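Local coordinates for protein beta sliding clamp (Bartonella birtlesii LL-WM9, PDB 6PTR) that probably tethers DNA polymerases and other proteins to DNA as a ring-shaped head-to-tail homodimer, and here carries the antibiotic griselimycin, at residues C[332-338]-C[376-381]. Sequence-based numbering, arbitrary orientation. Where two conformers were deposited one is given.
Sequences IGFNSRY and LMPVRV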
loop_
_atom_site.group_PDB
_atom_site.type_symbol
_atom_site.label_atom_id
_atom_site.label_comp_id
_atom_site.label_asym_id
_atom_site.label_seq_id
_atom_site.Cartn_x
_atom_site.Cartn_y
_atom_site.Cartn_z
ATOM N N ILE C 332 -3.105 6.881 -35.686
ATOM C CA ILE C 332 -2.104 5.954 -35.182
ATOM C C ILE C 332 -2.438 5.626 -33.739
ATOM O O ILE C 332 -2.860 6.497 -32.966
ATOM C CB ILE C 332 -0.679 6.546 -35.335
ATOM C CG1 ILE C 332 0.392 5.520 -34.937
ATOM C CG2 ILE C 332 -0.535 7.827 -34.517
ATOM C CD1 ILE C 332 1.825 5.952 -35.415
ATOM N N GLY C 333 -2.262 4.361 -33.375
ATOM C CA GLY C 333 -2.594 3.887 -32.048
ATOM C C GLY C 333 -1.330 3.570 -31.273
ATOM O O GLY C 333 -0.329 3.151 -31.848
ATOM N N PHE C 334 -1.407 3.724 -29.958
ATOM C CA PHE C 334 -0.347 3.348 -29.029
ATOM C C PHE C 334 -0.958 2.777 -27.762
ATOM O O PHE C 334 -2.105 3.058 -27.418
ATOM C CB PHE C 334 0.532 4.549 -28.625
ATOM C CG PHE C 334 1.341 5.116 -29.747
ATOM C CD1 PHE C 334 2.479 4.460 -30.196
ATOM C CD2 PHE C 334 0.974 6.309 -30.353
ATOM C CE1 PHE C 334 3.238 4.991 -31.235
ATOM C CE2 PHE C 334 1.717 6.836 -31.399
ATOM C CZ PHE C 334 2.854 6.181 -31.835
ATOM N N ASN C 335 -0.161 1.974 -27.063
ATOM C CA ASN C 335 -0.464 1.590 -25.696
ATOM C C ASN C 335 -0.417 2.834 -24.817
ATOM O O ASN C 335 0.607 3.521 -24.755
ATOM C CB ASN C 335 0.565 0.546 -25.236
ATOM C CG ASN C 335 0.353 0.100 -23.811
ATOM O OD1 ASN C 335 0.229 0.926 -22.906
ATOM N ND2 ASN C 335 0.346 -1.218 -23.599
ATOM N N SER C 336 -1.542 3.151 -24.170
ATOM C CA SER C 336 -1.639 4.400 -23.418
ATOM C C SER C 336 -0.686 4.416 -22.226
ATOM O O SER C 336 -0.138 5.466 -21.886
ATOM C CB SER C 336 -3.079 4.608 -22.952
ATOM O OG SER C 336 -3.520 3.519 -22.162
ATOM N N ARG C 337 -0.524 3.283 -21.545
ATOM C CA ARG C 337 0.422 3.236 -20.437
ATOM C C ARG C 337 1.844 3.490 -20.920
ATOM O O ARG C 337 2.618 4.179 -20.252
ATOM C CB ARG C 337 0.336 1.895 -19.717
ATOM C CG ARG C 337 1.246 1.835 -18.493
ATOM C CD ARG C 337 0.900 2.945 -17.500
ATOM N NE ARG C 337 2.004 3.883 -17.315
ATOM C CZ ARG C 337 1.947 4.969 -16.546
ATOM N NH1 ARG C 337 3.016 5.759 -16.419
ATOM N NH2 ARG C 337 0.820 5.265 -15.906
ATOM N N TYR C 338 2.206 2.937 -22.074
ATOM C CA TYR C 338 3.551 3.172 -22.584
ATOM C C TYR C 338 3.746 4.630 -22.962
ATOM O O TYR C 338 4.836 5.183 -22.775
ATOM C CB TYR C 338 3.836 2.263 -23.785
ATOM C CG TYR C 338 3.868 0.779 -23.454
ATOM C CD1 TYR C 338 3.886 0.333 -22.139
ATOM C CD2 TYR C 338 3.891 -0.177 -24.475
ATOM C CE1 TYR C 338 3.931 -1.031 -21.832
ATOM C CE2 TYR C 338 3.921 -1.543 -24.188
ATOM C CZ TYR C 338 3.949 -1.960 -22.862
ATOM O OH TYR C 338 3.983 -3.304 -22.560
ATOM N N LEU C 376 8.805 3.950 -29.653
ATOM C CA LEU C 376 7.595 3.256 -29.227
ATOM C C LEU C 376 6.886 2.675 -30.442
ATOM O O LEU C 376 6.605 3.393 -31.411
ATOM C CB LEU C 376 6.662 4.206 -28.481
ATOM C CG LEU C 376 5.358 3.575 -27.990
ATOM C CD1 LEU C 376 5.656 2.487 -26.974
ATOM C CD2 LEU C 376 4.472 4.662 -27.399
ATOM N N MET C 377 6.589 1.363 -30.379
ATOM C CA MET C 377 5.863 0.715 -31.468
ATOM C C MET C 377 4.376 1.044 -31.371
ATOM O O MET C 377 3.809 1.032 -30.281
ATOM C CB MET C 377 6.045 -0.805 -31.409
ATOM C CG MET C 377 5.687 -1.537 -32.734
ATOM S SD MET C 377 6.807 -1.021 -34.052
ATOM C CE MET C 377 6.108 -1.924 -35.424
ATOM N N PRO C 378 3.714 1.340 -32.478
ATOM C CA PRO C 378 2.259 1.541 -32.425
ATOM C C PRO C 378 1.514 0.228 -32.239
ATOM O O PRO C 378 2.077 -0.865 -32.321
ATOM C CB PRO C 378 1.913 2.161 -33.781
ATOM C CG PRO C 378 3.059 1.828 -34.670
ATOM C CD PRO C 378 4.285 1.719 -33.772
ATOM N N VAL C 379 0.200 0.359 -32.037
ATOM C CA VAL C 379 -0.707 -0.785 -32.025
ATOM C C VAL C 379 -1.832 -0.466 -33.009
ATOM O O VAL C 379 -2.129 0.700 -33.275
ATOM C CB VAL C 379 -1.289 -1.096 -30.624
ATOM C CG1 VAL C 379 -0.148 -1.346 -29.598
ATOM C CG2 VAL C 379 -2.189 0.033 -30.140
ATOM N N ARG C 380 -2.490 -1.506 -33.508
ATOM C CA ARG C 380 -3.542 -1.273 -34.495
ATOM C C ARG C 380 -4.808 -0.748 -33.818
ATOM O O ARG C 380 -5.185 -1.187 -32.726
ATOM C CB ARG C 380 -3.851 -2.544 -35.287
ATOM C CG ARG C 380 -2.681 -3.025 -36.137
ATOM C CD ARG C 380 -3.189 -3.992 -37.195
ATOM N NE ARG C 380 -4.170 -3.362 -38.087
ATOM C CZ ARG C 380 -4.861 -4.024 -39.008
ATOM N NH1 ARG C 380 -4.668 -5.329 -39.147
ATOM N NH2 ARG C 380 -5.740 -3.393 -39.784
ATOM N N VAL C 381 -5.464 0.198 -34.486
ATOM C CA VAL C 381 -6.699 0.792 -34.020
ATOM C C VAL C 381 -7.630 0.964 -35.228
ATOM O O VAL C 381 -7.251 0.718 -36.385
ATOM C CB VAL C 381 -6.467 2.137 -33.320
ATOM C CG1 VAL C 381 -5.749 1.959 -31.974
ATOM C CG2 VAL C 381 -5.707 3.091 -34.278
ATOM O OXT VAL C 381 -8.806 1.336 -35.075
HETATM O O HOH W 1 -1.714 2.277 -35.434
HETATM O O HOH W 2 2.457 1.024 -27.868
#
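Gly333 and Val379 make the direct backbone bond of this contact. Val379 N donates to Gly333 O at 2.8 Å, from above the carbonyl plane. Two waters bridge the backbones on either side of that bond. One accepts from Gly333 N and donates to Val379 O; the other links Asn335 N to Met377 O in the same way.

The apolar contacts centre on Phe334. Its CG stands beside the backbone N (chi1 -67°), which swings the ring back to the C-terminal tail. Leu376 CD2 approaches Phe334 CD1 obliquely at 3.4 Å. Met377 O lies at the ring edge, and Pro378 CB is 4.0 Å from Phe334 CE1. The other Leu376 branch, CD1, meets Tyr338 CB at 3.7 Å. Pro378 CB also touches Ile332 CG1. Val381 CG1 rests on Gly333 CA at 3.7 Å.

At the N-cap, Asn335 OD1 accepts from Tyr338 N, while its ND2 sits over the Tyr338 ring.

The tail lines the griselimycin site of the C-terminal domain: Met377, Val379 and Arg380 pack on the peptide, and the Arg380 backbone hydrogen-bonds it. The tail leaves strand 372-376 and crosses strand 330-335 at Gly333. Strand 330-335 pairs with strand 295-301 and leads into helix 336-345, where Leu339 touches Phe334 and Leu376.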